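Local coordinates for dephospho-CoA kinase (Campylobacter jejuni subsp. jejuni serotype O:2, PDB 4ZO4), which probably catalyses the ATP-dependent phosphorylation of the 3'-hydroxyl group of dephospho-CoA, the last step of coenzyme A biosynthesis, at residues A[7-12]-A[114-119]. Numbering follows the deposited sequence.
Sequences AFFVTA and FFVEIP
In F114, a chi1 of 69° puts CG between the backbone N and the carbonyl carbon, nearer to A7 than CB is; the ring presents one face to A7. A7 CA lies over that face, offset toward the rim, in a CH-pi contact 3.9 Å from the F114 ring centroid. Alanine suits this position, since its single methyl carbon sits above the rim, CB lying 3.6 Å from F114 CZ. In F115, CG stands anti to the carbonyl carbon (chi1 -64°), and the ring crosses V10 obliquely, with V10 CG2 3.5 Å from F115 CD1. F8 lies on the same face of the sheet.

On the face shared by A7 and F114, F9 and V116 lie side by side and point the same way. Valine, branched at CB, sets CB and CG1 against the F9 ring, CB 3.6 Å from F9 CD1. Buried I118, also branched at CB, adds apolar contact through CG2, 4.2 Å from F9 CB.

The backbones pair in parallel, with F8 and V10 each both donating and accepting. F8 N bonds to F114 O, and V116 N to F8 O. The third bond, V10 N to V116 O at 2.9 Å, is nearly straight (173°), though the donor stands above the carbonyl plane. I118 N then bonds to V10 O at 3.0 Å, carrying the pairing on past E117.

Strand 7-12 is central in this parallel sheet of the P-loop kinase fold and leads into the predicted ATP-binding loop; a charged side chain fits at partly exposed E117, whose carboxylate makes a long, weak ion pair with K18 there. Helix 82-109 covers the A7, F9, F114 and V116 face through M104 and L107, helix 15-27 packs F21 against V10 and F115, and strand 132-136 pairs with the other edge of strand 7-12.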
loop_
_atom_site.group_PDB
_atom_site.type_symbol
_atom_site.label_atom_id
_atom_site.label_comp_id
_atom_site.label_asym_id
_atom_site.label_seq_id
_atom_site.Cartn_x
_atom_site.Cartn_y
_atom_site.Cartn_z
ATOM N N ALA A 7 -10.336 4.503 31.050
ATOM C CA ALA A 7 -9.759 3.646 30.011
ATOM C C ALA A 7 -8.317 3.951 29.814
ATOM O O ALA A 7 -7.951 5.096 29.585
ATOM C CB ALA A 7 -10.469 3.848 28.690
ATOM N N PHE A 8 -7.496 2.915 29.863
ATOM C CA PHE A 8 -6.108 3.089 29.570
ATOM C C PHE A 8 -5.681 2.031 28.563
ATOM O O PHE A 8 -5.914 0.844 28.777
ATOM C CB PHE A 8 -5.308 3.068 30.880
ATOM C CG PHE A 8 -5.581 4.270 31.754
ATOM C CD1 PHE A 8 -4.853 5.437 31.604
ATOM C CD2 PHE A 8 -6.613 4.253 32.678
ATOM C CE1 PHE A 8 -5.129 6.552 32.372
ATOM C CE2 PHE A 8 -6.892 5.364 33.447
ATOM C CZ PHE A 8 -6.151 6.515 33.289
ATOM N N PHE A 9 -5.092 2.456 27.448
ATOM C CA PHE A 9 -4.558 1.479 26.500
ATOM C C PHE A 9 -3.162 1.104 26.940
ATOM O O PHE A 9 -2.383 1.945 27.331
ATOM C CB PHE A 9 -4.630 1.983 25.029
ATOM C CG PHE A 9 -6.056 2.139 24.524
ATOM C CD1 PHE A 9 -6.779 1.033 24.094
ATOM C CD2 PHE A 9 -6.694 3.374 24.568
ATOM C CE1 PHE A 9 -8.105 1.165 23.674
ATOM C CE2 PHE A 9 -8.014 3.509 24.167
ATOM C CZ PHE A 9 -8.722 2.404 23.709
ATOM N N VAL A 10 -2.860 -0.174 26.920
ATOM C CA VAL A 10 -1.531 -0.588 27.245
ATOM C C VAL A 10 -0.899 -1.195 26.011
ATOM O O VAL A 10 -1.332 -2.238 25.540
ATOM C CB VAL A 10 -1.548 -1.637 28.340
ATOM C CG1 VAL A 10 -0.127 -2.110 28.619
ATOM C CG2 VAL A 10 -2.195 -1.061 29.586
ATOM N N THR A 11 0.138 -0.552 25.489
ATOM C CA THR A 11 0.772 -1.062 24.298
ATOM C C THR A 11 2.272 -1.077 24.495
ATOM O O THR A 11 2.772 -0.324 25.310
ATOM C CB THR A 11 0.372 -0.222 23.070
ATOM O OG1 THR A 11 1.134 -0.641 21.946
ATOM C CG2 THR A 11 0.622 1.237 23.304
ATOM N N ALA A 12 2.980 -1.942 23.762
ATOM C CA ALA A 12 4.402 -2.155 24.003
ATOM C C ALA A 12 5.221 -2.350 22.756
ATOM O O ALA A 12 4.805 -3.009 21.801
ATOM C CB ALA A 12 4.621 -3.339 24.934
ATOM N N PHE A 114 -9.344 0.963 34.239
ATOM C CA PHE A 114 -9.151 -0.300 33.524
ATOM C C PHE A 114 -8.208 -0.162 32.301
ATOM O O PHE A 114 -8.014 0.930 31.749
ATOM C CB PHE A 114 -10.508 -0.908 33.108
ATOM C CG PHE A 114 -11.233 -0.137 32.031
ATOM C CD1 PHE A 114 -11.170 -0.539 30.700
ATOM C CD2 PHE A 114 -12.004 0.982 32.349
ATOM C CE1 PHE A 114 -11.841 0.171 29.713
ATOM C CE2 PHE A 114 -12.682 1.697 31.365
ATOM C CZ PHE A 114 -12.600 1.288 30.043
ATOM N N PHE A 115 -7.646 -1.302 31.890
ATOM C CA PHE A 115 -6.601 -1.375 30.877
ATOM C C PHE A 115 -6.958 -2.304 29.695
ATOM O O PHE A 115 -7.234 -3.496 29.864
ATOM C CB PHE A 115 -5.280 -1.794 31.548
ATOM C CG PHE A 115 -4.775 -0.776 32.546
ATOM C CD1 PHE A 115 -4.163 0.389 32.106
ATOM C CD2 PHE A 115 -4.956 -0.956 33.919
ATOM C CE1 PHE A 115 -3.727 1.353 32.999
ATOM C CE2 PHE A 115 -4.526 0.012 34.820
ATOM C CZ PHE A 115 -3.906 1.167 34.354
ATOM N N VAL A 116 -6.979 -1.732 28.501
ATOM C CA VAL A 116 -7.178 -2.484 27.262
ATOM C C VAL A 116 -5.796 -2.835 26.747
ATOM O O VAL A 116 -5.065 -1.989 26.200
ATOM C CB VAL A 116 -7.910 -1.637 26.186
ATOM C CG1 VAL A 116 -8.138 -2.437 24.926
ATOM C CG2 VAL A 116 -9.236 -1.084 26.714
ATOM N N GLU A 117 -5.394 -4.069 26.952
ATOM C CA GLU A 117 -4.144 -4.503 26.361
ATOM C C GLU A 117 -4.322 -4.479 24.839
ATOM O O GLU A 117 -5.345 -4.954 24.336
ATOM C CB GLU A 117 -3.795 -5.908 26.861
ATOM C CG GLU A 117 -2.683 -6.567 26.067
ATOM C CD GLU A 117 -2.122 -7.790 26.757
ATOM O OE1 GLU A 117 -2.795 -8.337 27.658
ATOM O OE2 GLU A 117 -0.999 -8.196 26.381
ATOM N N ILE A 118 -3.353 -3.937 24.105
ATOM C CA ILE A 118 -3.486 -3.852 22.632
ATOM C C ILE A 118 -2.140 -3.862 21.898
ATOM O O ILE A 118 -1.231 -3.127 22.268
ATOM C CB ILE A 118 -4.309 -2.604 22.247
ATOM C CG1 ILE A 118 -4.629 -2.574 20.752
ATOM C CG2 ILE A 118 -3.596 -1.331 22.640
ATOM C CD1 ILE A 118 -5.572 -1.458 20.343
ATOM N N PRO A 119 -1.989 -4.714 20.868
ATOM C CA PRO A 119 -0.798 -4.657 19.993
ATOM C C PRO A 119 -0.594 -3.314 19.337
ATOM O O PRO A 119 -1.530 -2.727 18.815
ATOM C CB PRO A 119 -1.074 -5.702 18.920
ATOM C CG PRO A 119 -2.129 -6.615 19.478
ATOM C CD PRO A 119 -2.853 -5.867 20.562
#